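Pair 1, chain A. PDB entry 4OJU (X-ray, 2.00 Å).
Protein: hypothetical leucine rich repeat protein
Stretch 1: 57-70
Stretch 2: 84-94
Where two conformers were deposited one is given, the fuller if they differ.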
# COMPACT_ATOMS: atom_id res chain seq x y z
N VAL A 57 18.21 -1.02 21.81
CA VAL A 57 17.36 -0.27 20.87
C VAL A 57 18.14 0.08 19.61
O VAL A 57 19.30 0.50 19.69
CB VAL A 57 16.79 1.05 21.52
CG1 VAL A 57 15.95 1.89 20.54
CG2 VAL A 57 15.98 0.77 22.78
N ILE A 58 17.48 -0.05 18.44
CA ILE A 58 17.97 0.49 17.18
C ILE A 58 17.24 1.82 17.06
O ILE A 58 16.02 1.84 16.96
CB ILE A 58 17.77 -0.43 15.94
CG1 ILE A 58 18.31 -1.88 16.17
CG2 ILE A 58 18.39 0.22 14.69
CD1 ILE A 58 19.81 -1.99 16.70
N GLY A 59 17.98 2.91 17.17
CA GLY A 59 17.39 4.24 17.19
C GLY A 59 16.68 4.66 15.91
O GLY A 59 16.89 4.08 14.83
N GLU A 60 15.83 5.67 16.06
CA GLU A 60 15.07 6.27 14.97
C GLU A 60 16.02 6.67 13.82
O GLU A 60 17.06 7.29 14.08
CB GLU A 60 14.32 7.50 15.52
CG GLU A 60 13.54 8.28 14.45
CD GLU A 60 12.68 9.41 14.98
OE1 GLU A 60 12.86 9.81 16.15
OE2 GLU A 60 11.83 9.92 14.21
N LYS A 61 15.71 6.24 12.58
CA LYS A 61 16.49 6.55 11.37
C LYS A 61 17.97 6.15 11.46
O LYS A 61 18.75 6.66 10.65
CB LYS A 61 16.42 8.07 11.06
CG LYS A 61 15.03 8.59 10.71
CD LYS A 61 15.02 10.12 10.63
CE LYS A 61 13.75 10.62 10.00
NZ LYS A 61 13.73 12.10 9.81
N ALA A 62 18.37 5.21 12.34
CA ALA A 62 19.80 4.86 12.50
C ALA A 62 20.46 4.43 11.18
O ALA A 62 21.60 4.81 10.91
CB ALA A 62 19.97 3.76 13.55
N PHE A 63 19.74 3.64 10.35
CA PHE A 63 20.25 3.12 9.07
C PHE A 63 19.54 3.72 7.88
O PHE A 63 19.63 3.17 6.79
CB PHE A 63 20.06 1.60 9.00
CG PHE A 63 20.97 0.80 9.90
CD1 PHE A 63 20.66 0.63 11.25
CD2 PHE A 63 22.10 0.18 9.40
CE1 PHE A 63 21.47 -0.15 12.07
CE2 PHE A 63 22.90 -0.60 10.21
CZ PHE A 63 22.60 -0.74 11.55
N GLU A 64 18.84 4.84 8.06
CA GLU A 64 18.06 5.47 7.00
C GLU A 64 18.88 5.73 5.75
O GLU A 64 19.95 6.33 5.85
CB GLU A 64 17.49 6.81 7.50
CG GLU A 64 16.52 7.48 6.55
CD GLU A 64 16.25 8.96 6.78
OE1 GLU A 64 17.03 9.60 7.53
OE2 GLU A 64 15.35 9.50 6.10
N GLU A 65 18.36 5.31 4.58
CA GLU A 65 18.98 5.54 3.27
C GLU A 65 20.44 5.04 3.20
O GLU A 65 21.26 5.70 2.57
CB GLU A 65 18.94 7.04 2.89
CG GLU A 65 17.55 7.60 2.63
CD GLU A 65 17.32 9.06 2.97
OE1 GLU A 65 18.32 9.80 3.16
OE2 GLU A 65 16.14 9.48 3.05
N THR A 66 20.76 3.90 3.85
CA THR A 66 22.14 3.37 3.78
C THR A 66 22.19 2.27 2.72
O THR A 66 21.15 1.86 2.21
CB THR A 66 22.69 2.93 5.14
OG1 THR A 66 21.84 1.91 5.67
CG2 THR A 66 22.83 4.08 6.13
N ASN A 67 23.39 1.80 2.39
CA ASN A 67 23.62 0.83 1.31
C ASN A 67 23.62 -0.61 1.82
O ASN A 67 24.08 -1.51 1.11
CB ASN A 67 24.99 1.14 0.67
CG ASN A 67 26.18 0.92 1.60
OD1 ASN A 67 26.04 0.64 2.80
ND2 ASN A 67 27.38 1.05 1.09
N ILE A 68 23.17 -0.85 3.06
CA ILE A 68 23.23 -2.20 3.62
C ILE A 68 22.42 -3.20 2.78
O ILE A 68 21.36 -2.86 2.25
CB ILE A 68 22.82 -2.25 5.12
CG1 ILE A 68 21.36 -1.79 5.35
CG2 ILE A 68 23.83 -1.47 5.98
CD1 ILE A 68 20.78 -2.23 6.78
N THR A 69 22.95 -4.41 2.65
CA THR A 69 22.32 -5.51 1.91
C THR A 69 21.70 -6.50 2.88
O THR A 69 20.79 -7.24 2.52
CB THR A 69 23.33 -6.20 0.99
OG1 THR A 69 24.47 -6.56 1.76
CG2 THR A 69 23.73 -5.32 -0.21
N GLY A 70 22.22 -6.53 4.09
CA GLY A 70 21.75 -7.44 5.12
C GLY A 70 22.02 -6.90 6.51
O GLY A 70 22.88 -6.03 6.69
N ALA A 84 13.98 3.13 11.32
CA ALA A 84 15.36 2.68 11.61
C ALA A 84 16.07 2.17 10.36
O ALA A 84 17.24 2.49 10.16
CB ALA A 84 15.35 1.59 12.67
N PHE A 85 15.37 1.40 9.50
CA PHE A 85 15.97 0.87 8.28
C PHE A 85 15.24 1.36 7.03
O PHE A 85 15.28 0.70 5.99
CB PHE A 85 15.95 -0.66 8.30
CG PHE A 85 16.76 -1.25 9.42
CD1 PHE A 85 18.12 -1.48 9.27
CD2 PHE A 85 16.16 -1.58 10.63
CE1 PHE A 85 18.86 -2.03 10.30
CE2 PHE A 85 16.90 -2.15 11.66
CZ PHE A 85 18.26 -2.33 11.50
N ALA A 86 14.59 2.51 7.11
CA ALA A 86 13.83 2.97 5.97
C ALA A 86 14.69 3.44 4.81
O ALA A 86 15.79 3.95 5.02
CB ALA A 86 12.92 4.10 6.41
N TYR A 87 14.15 3.30 3.58
CA TYR A 87 14.74 3.71 2.30
C TYR A 87 16.09 3.02 2.04
O TYR A 87 16.94 3.58 1.34
CB TYR A 87 14.85 5.25 2.19
CG TYR A 87 13.55 5.94 2.55
CD1 TYR A 87 12.45 5.89 1.69
CD2 TYR A 87 13.39 6.58 3.78
CE1 TYR A 87 11.23 6.46 2.05
CE2 TYR A 87 12.18 7.17 4.13
CZ TYR A 87 11.10 7.09 3.27
OH TYR A 87 9.90 7.68 3.62
N CYS A 88 16.24 1.79 2.55
CA CYS A 88 17.44 0.96 2.33
C CYS A 88 17.15 0.08 1.13
O CYS A 88 16.64 -1.02 1.25
CB CYS A 88 17.80 0.16 3.57
SG CYS A 88 18.46 1.17 4.92
N ASN A 89 17.45 0.61 -0.04
CA ASN A 89 17.04 -0.02 -1.27
C ASN A 89 17.83 -1.24 -1.68
O ASN A 89 17.39 -1.94 -2.59
CB ASN A 89 16.92 0.98 -2.40
CG ASN A 89 15.56 1.67 -2.35
OD1 ASN A 89 14.54 1.15 -1.79
ND2 ASN A 89 15.52 2.87 -2.89
N SER A 90 18.90 -1.60 -0.94
CA SER A 90 19.62 -2.84 -1.25
C SER A 90 19.38 -3.87 -0.15
O SER A 90 19.89 -4.97 -0.24
CB SER A 90 21.11 -2.58 -1.42
OG SER A 90 21.32 -1.66 -2.47
N LEU A 91 18.60 -3.53 0.87
CA LEU A 91 18.38 -4.42 2.01
C LEU A 91 17.46 -5.57 1.64
O LEU A 91 16.28 -5.35 1.33
CB LEU A 91 17.85 -3.63 3.23
CG LEU A 91 17.61 -4.41 4.53
CD1 LEU A 91 18.87 -5.13 5.03
CD2 LEU A 91 17.07 -3.49 5.61
N SER A 92 17.98 -6.81 1.65
CA SER A 92 17.15 -7.96 1.30
C SER A 92 17.12 -9.03 2.39
O SER A 92 16.27 -9.92 2.34
CB SER A 92 17.64 -8.59 -0.00
OG SER A 92 18.99 -9.03 0.12
N ASP A 93 18.04 -8.97 3.37
CA ASP A 93 18.13 -10.03 4.37
C ASP A 93 18.15 -9.44 5.77
O ASP A 93 19.12 -8.80 6.16
CB ASP A 93 19.40 -10.88 4.10
CG ASP A 93 19.66 -12.06 5.03
OD1 ASP A 93 18.70 -12.54 5.68
OD2 ASP A 93 20.82 -12.54 5.06
N VAL A 94 17.08 -9.67 6.51
CA VAL A 94 16.94 -9.14 7.86
C VAL A 94 16.84 -10.31 8.83
O VAL A 94 15.92 -11.12 8.71
CB VAL A 94 15.74 -8.16 7.98
CG1 VAL A 94 15.58 -7.67 9.42
CG2 VAL A 94 15.88 -6.98 7.03
O HOH W 1 20.25 -0.68 1.49
O HOH W 2 19.64 2.89 -0.28
O HOH W 3 24.62 -1.66 -1.40

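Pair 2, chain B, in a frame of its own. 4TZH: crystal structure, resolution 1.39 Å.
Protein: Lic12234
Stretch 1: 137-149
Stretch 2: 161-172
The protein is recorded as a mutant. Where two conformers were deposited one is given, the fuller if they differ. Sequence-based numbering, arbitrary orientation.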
# COMPACT_ATOMS: atom_id res chain seq x y z
N SER B 137 9.23 -4.47 -5.14
CA SER B 137 8.21 -5.29 -5.78
C SER B 137 6.93 -4.48 -5.91
O SER B 137 6.47 -3.87 -4.94
CB SER B 137 7.95 -6.53 -4.92
OG SER B 137 6.96 -7.32 -5.57
N LEU B 138 6.38 -4.44 -7.13
CA LEU B 138 5.15 -3.71 -7.41
C LEU B 138 4.21 -4.66 -8.12
O LEU B 138 4.53 -5.09 -9.24
CB LEU B 138 5.42 -2.47 -8.25
CG LEU B 138 4.23 -1.64 -8.70
CD1 LEU B 138 3.37 -1.18 -7.51
CD2 LEU B 138 4.70 -0.43 -9.50
N SER B 139 3.07 -4.98 -7.49
CA SER B 139 2.12 -5.91 -8.07
C SER B 139 0.85 -5.21 -8.45
O SER B 139 0.23 -4.58 -7.59
CB SER B 139 1.86 -7.02 -7.07
OG SER B 139 1.15 -8.02 -7.78
N LEU B 140 0.52 -5.25 -9.73
CA LEU B 140 -0.64 -4.55 -10.30
C LEU B 140 -1.52 -5.56 -11.05
O LEU B 140 -2.28 -5.14 -11.93
CB LEU B 140 -0.16 -3.45 -11.28
CG LEU B 140 0.53 -2.28 -10.58
CD1 LEU B 140 1.41 -1.52 -11.54
CD2 LEU B 140 -0.51 -1.36 -9.91
N SER B 141 -1.45 -6.84 -10.69
CA SER B 141 -2.23 -7.78 -11.46
C SER B 141 -3.71 -7.57 -11.29
O SER B 141 -4.15 -7.06 -10.25
CB SER B 141 -1.87 -9.22 -11.11
OG SER B 141 -2.02 -9.46 -9.73
N SER B 142 -4.49 -7.93 -12.31
CA SER B 142 -5.94 -7.77 -12.24
C SER B 142 -6.39 -6.38 -11.90
O SER B 142 -7.11 -6.16 -10.93
CB SER B 142 -6.55 -8.80 -11.29
OG SER B 142 -6.25 -10.11 -11.72
N ASN B 143 -6.00 -5.42 -12.73
CA ASN B 143 -6.45 -4.04 -12.64
C ASN B 143 -7.08 -3.69 -13.99
O ASN B 143 -7.48 -4.59 -14.72
CB ASN B 143 -5.30 -3.12 -12.24
CG ASN B 143 -5.20 -3.02 -10.74
OD1 ASN B 143 -5.92 -2.24 -10.12
ND2 ASN B 143 -4.39 -3.86 -10.10
N LYS B 144 -7.22 -2.40 -14.30
CA LYS B 144 -7.86 -1.98 -15.56
C LYS B 144 -6.90 -1.04 -16.28
O LYS B 144 -7.30 -0.03 -16.88
CB LYS B 144 -9.21 -1.30 -15.24
CG LYS B 144 -10.23 -2.23 -14.54
CD LYS B 144 -10.83 -3.29 -15.47
CE LYS B 144 -11.59 -4.33 -14.68
NZ LYS B 144 -11.97 -5.49 -15.53
N LEU B 145 -5.60 -1.35 -16.20
CA LEU B 145 -4.54 -0.48 -16.70
C LEU B 145 -4.64 -0.19 -18.15
O LEU B 145 -4.89 -1.09 -18.94
CB LEU B 145 -3.15 -1.04 -16.42
CG LEU B 145 -2.76 -1.14 -14.96
CD1 LEU B 145 -1.45 -1.88 -14.84
CD2 LEU B 145 -2.65 0.23 -14.31
N THR B 146 -4.49 1.09 -18.51
CA THR B 146 -4.49 1.49 -19.91
C THR B 146 -3.17 2.13 -20.28
O THR B 146 -2.85 2.22 -21.48
CB THR B 146 -5.68 2.39 -20.31
OG1 THR B 146 -5.70 3.54 -19.47
CG2 THR B 146 -7.00 1.65 -20.28
N SER B 147 -2.42 2.62 -19.28
CA SER B 147 -1.11 3.20 -19.49
C SER B 147 -0.26 3.04 -18.24
O SER B 147 -0.79 2.89 -17.12
CB SER B 147 -1.22 4.68 -19.86
OG SER B 147 -1.63 5.48 -18.77
N ILE B 148 1.06 3.07 -18.44
CA ILE B 148 2.06 3.03 -17.40
C ILE B 148 2.88 4.34 -17.53
O ILE B 148 3.29 4.66 -18.65
CB ILE B 148 2.91 1.72 -17.50
CG1 ILE B 148 2.14 0.48 -16.93
CG2 ILE B 148 4.32 1.87 -16.88
CD1 ILE B 148 1.37 0.67 -15.59
N PRO B 149 3.07 5.15 -16.47
CA PRO B 149 3.85 6.40 -16.66
C PRO B 149 5.33 6.12 -16.85
O PRO B 149 5.86 5.18 -16.25
CB PRO B 149 3.59 7.19 -15.39
CG PRO B 149 3.36 6.12 -14.34
CD PRO B 149 2.66 4.98 -15.05
N LEU B 161 7.98 -6.42 -11.49
CA LEU B 161 6.84 -5.60 -11.88
C LEU B 161 5.77 -6.58 -12.39
O LEU B 161 6.00 -7.21 -13.44
CB LEU B 161 7.20 -4.58 -12.96
CG LEU B 161 6.06 -3.76 -13.52
CD1 LEU B 161 5.40 -2.90 -12.42
CD2 LEU B 161 6.55 -2.84 -14.66
N ASN B 162 4.65 -6.75 -11.67
CA ASN B 162 3.65 -7.74 -12.09
C ASN B 162 2.44 -7.05 -12.67
O ASN B 162 1.72 -6.33 -11.95
CB ASN B 162 3.30 -8.62 -10.90
CG ASN B 162 2.53 -9.82 -11.36
OD1 ASN B 162 1.66 -9.72 -12.21
ND2 ASN B 162 2.97 -11.02 -10.89
N LEU B 163 2.23 -7.25 -13.96
CA LEU B 163 1.12 -6.64 -14.71
C LEU B 163 0.16 -7.70 -15.23
O LEU B 163 -0.62 -7.41 -16.12
CB LEU B 163 1.65 -5.80 -15.91
CG LEU B 163 2.65 -4.70 -15.50
CD1 LEU B 163 3.22 -4.01 -16.74
CD2 LEU B 163 2.00 -3.67 -14.61
N TRP B 164 0.20 -8.93 -14.66
CA TRP B 164 -0.70 -9.97 -15.16
C TRP B 164 -2.16 -9.54 -15.16
O TRP B 164 -2.59 -8.77 -14.30
CB TRP B 164 -0.61 -11.22 -14.28
CG TRP B 164 0.65 -12.04 -14.45
CD1 TRP B 164 1.44 -12.14 -15.56
CD2 TRP B 164 1.21 -12.93 -13.48
NE1 TRP B 164 2.47 -13.04 -15.33
CE2 TRP B 164 2.36 -13.51 -14.05
CE3 TRP B 164 0.87 -13.25 -12.17
CZ2 TRP B 164 3.15 -14.44 -13.36
CZ3 TRP B 164 1.65 -14.17 -11.48
CH2 TRP B 164 2.79 -14.73 -12.07
N ASP B 165 -2.93 -10.08 -16.10
CA ASP B 165 -4.37 -9.83 -16.17
C ASP B 165 -4.74 -8.35 -16.25
O ASP B 165 -5.60 -7.86 -15.49
CB ASP B 165 -5.14 -10.56 -15.06
CG ASP B 165 -6.66 -10.44 -15.17
OD1 ASP B 165 -7.18 -10.41 -16.32
OD2 ASP B 165 -7.34 -10.39 -14.12
N ASN B 166 -4.11 -7.64 -17.18
CA ASN B 166 -4.49 -6.26 -17.53
C ASN B 166 -4.66 -6.25 -19.04
O ASN B 166 -3.89 -5.60 -19.76
CB ASN B 166 -3.45 -5.23 -17.08
CG ASN B 166 -3.55 -4.94 -15.62
OD1 ASN B 166 -4.40 -4.14 -15.19
ND2 ASN B 166 -2.67 -5.57 -14.82
N PRO B 167 -5.71 -6.94 -19.55
CA PRO B 167 -5.91 -7.01 -21.01
C PRO B 167 -6.23 -5.68 -21.67
O PRO B 167 -6.14 -5.57 -22.89
CB PRO B 167 -7.04 -8.03 -21.18
CG PRO B 167 -7.78 -8.01 -19.90
CD PRO B 167 -6.72 -7.76 -18.83
N THR B 168 -6.59 -4.66 -20.87
CA THR B 168 -6.89 -3.29 -21.27
C THR B 168 -5.60 -2.51 -21.61
O THR B 168 -5.67 -1.43 -22.21
CB THR B 168 -7.66 -2.57 -20.14
OG1 THR B 168 -6.97 -2.79 -18.90
CG2 THR B 168 -9.11 -3.06 -20.00
N LEU B 169 -4.43 -3.01 -21.20
CA LEU B 169 -3.16 -2.33 -21.43
C LEU B 169 -2.70 -2.64 -22.84
O LEU B 169 -2.34 -3.78 -23.13
CB LEU B 169 -2.10 -2.74 -20.37
CG LEU B 169 -0.74 -1.99 -20.36
CD1 LEU B 169 -0.91 -0.51 -20.11
CD2 LEU B 169 0.20 -2.54 -19.27
N THR B 170 -2.81 -1.63 -23.72
CA THR B 170 -2.44 -1.75 -25.14
C THR B 170 -0.98 -1.40 -25.36
O THR B 170 -0.45 -1.67 -26.44
CB THR B 170 -3.38 -0.93 -26.05
OG1 THR B 170 -3.26 0.46 -25.72
CG2 THR B 170 -4.84 -1.36 -25.96
N THR B 171 -0.32 -0.82 -24.33
CA THR B 171 1.09 -0.43 -24.35
C THR B 171 1.96 -1.63 -24.74
O THR B 171 1.93 -2.65 -24.04
CB THR B 171 1.51 0.19 -23.02
OG1 THR B 171 0.62 1.26 -22.69
CG2 THR B 171 2.93 0.71 -23.06
N PRO B 172 2.73 -1.54 -25.86
CA PRO B 172 3.57 -2.68 -26.26
C PRO B 172 4.56 -3.08 -25.18
O PRO B 172 5.09 -2.23 -24.48
CB PRO B 172 4.30 -2.17 -27.51
CG PRO B 172 3.43 -1.07 -28.04
CD PRO B 172 2.85 -0.42 -26.82
O HOH W 4 -7.63 -4.91 -17.42
O HOH W 5 -4.29 0.73 -23.23
O HOH W 6 1.81 3.15 -21.21

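Pair 1 and pair 2 each set two stretches of one chain side by side, and 14 central residues superpose with an RMSD of 0.5 Å. Facing CA atoms lie close together, 4.1 Å from T69(A) CA to L91(A) CA and 4.3 Å from T146(B) CA to L169(B) CA, and the buried areas are similar, 777 and 824 Å².

Two backbone hydrogen bonds recur in both pairs. F63(A) N donates to A84(A) O (2.8 Å) as L140(B) N does to N162(B) O (2.7 Å); two residues on, E65(A) N to A86(A) O (2.9 Å) matches S142(B) N to W164(B) O (2.9 Å). Beta bridges, all parallel, lie at different ends: G70(A) with D93(A) in pair 1, and L138(B) with L161(B) and S139(B) with N162(B) in pair 2.

A84(A) CB lies 3.6 Å from G59(A) O; at the matched position N162(B) OD1 lies 3.7 Å from S141(B) CB and accepts from W164(B) N (3.0 Å). At F63(A) = L140(B) and F85(A) = L163(B), the F63(A) and F85(A) rings form an offset stack, centroids 4.7 Å apart and planes at 23°. Their counterparts L140(B) and L163(B) meet through methyls, CD1 of L140(B) lying 3.8 Å from CD2 of L163(B). I68(A) and L145(B) coincide closely, with side-chain centres 0.6 Å apart, despite different rotamers (chi1 p and m). CD1 of I68(A) meets the edge of the F85(A) ring, 3.7 Å from its CD1; CD1 of L145(B) is 3.9 Å from CD2 of L163(B). L91(A) and L169(B) share the t,p rotamer and extend this apolar layer: L91(A) CD1 lies 3.9 Å from I68(A) CD1, and L169(B) CD1 lies 4.3 Å from L145(B) CB.

The sharpest difference is at C88(A) and N166(B). The C88(A) sulfur packs 4.2 Å from I68(A) CG1. The amide of N166(B) instead bonds to the facing backbone: ND2 donates to L140(B) O (2.9 Å), and OD1 accepts from L145(B) N (3.2 Å) and, weakly, from N143(B) N (3.2 Å). It thus ties together both ends of the loop from L140(B) to L145(B). In pair 1, T66(A), matched with N143(B), places OG1 3.5 Å from C88(A) SG.

S90(A) and T168(B) both point toward the opposing stretch. T168(B) OG1 donates directly to L145(B) O (2.7 Å), whereas in pair 1 water 1 donates to I68(A) O (2.6 Å) and accepts from S90(A) N (2.9 Å). Finally, Y87(A) CB packs 3.6 Å from E65(A) CG; at the matched positions, S142(B) OG donates to D165(B) OD2 (2.7 Å), a polar contact where pair 1 has an aliphatic one.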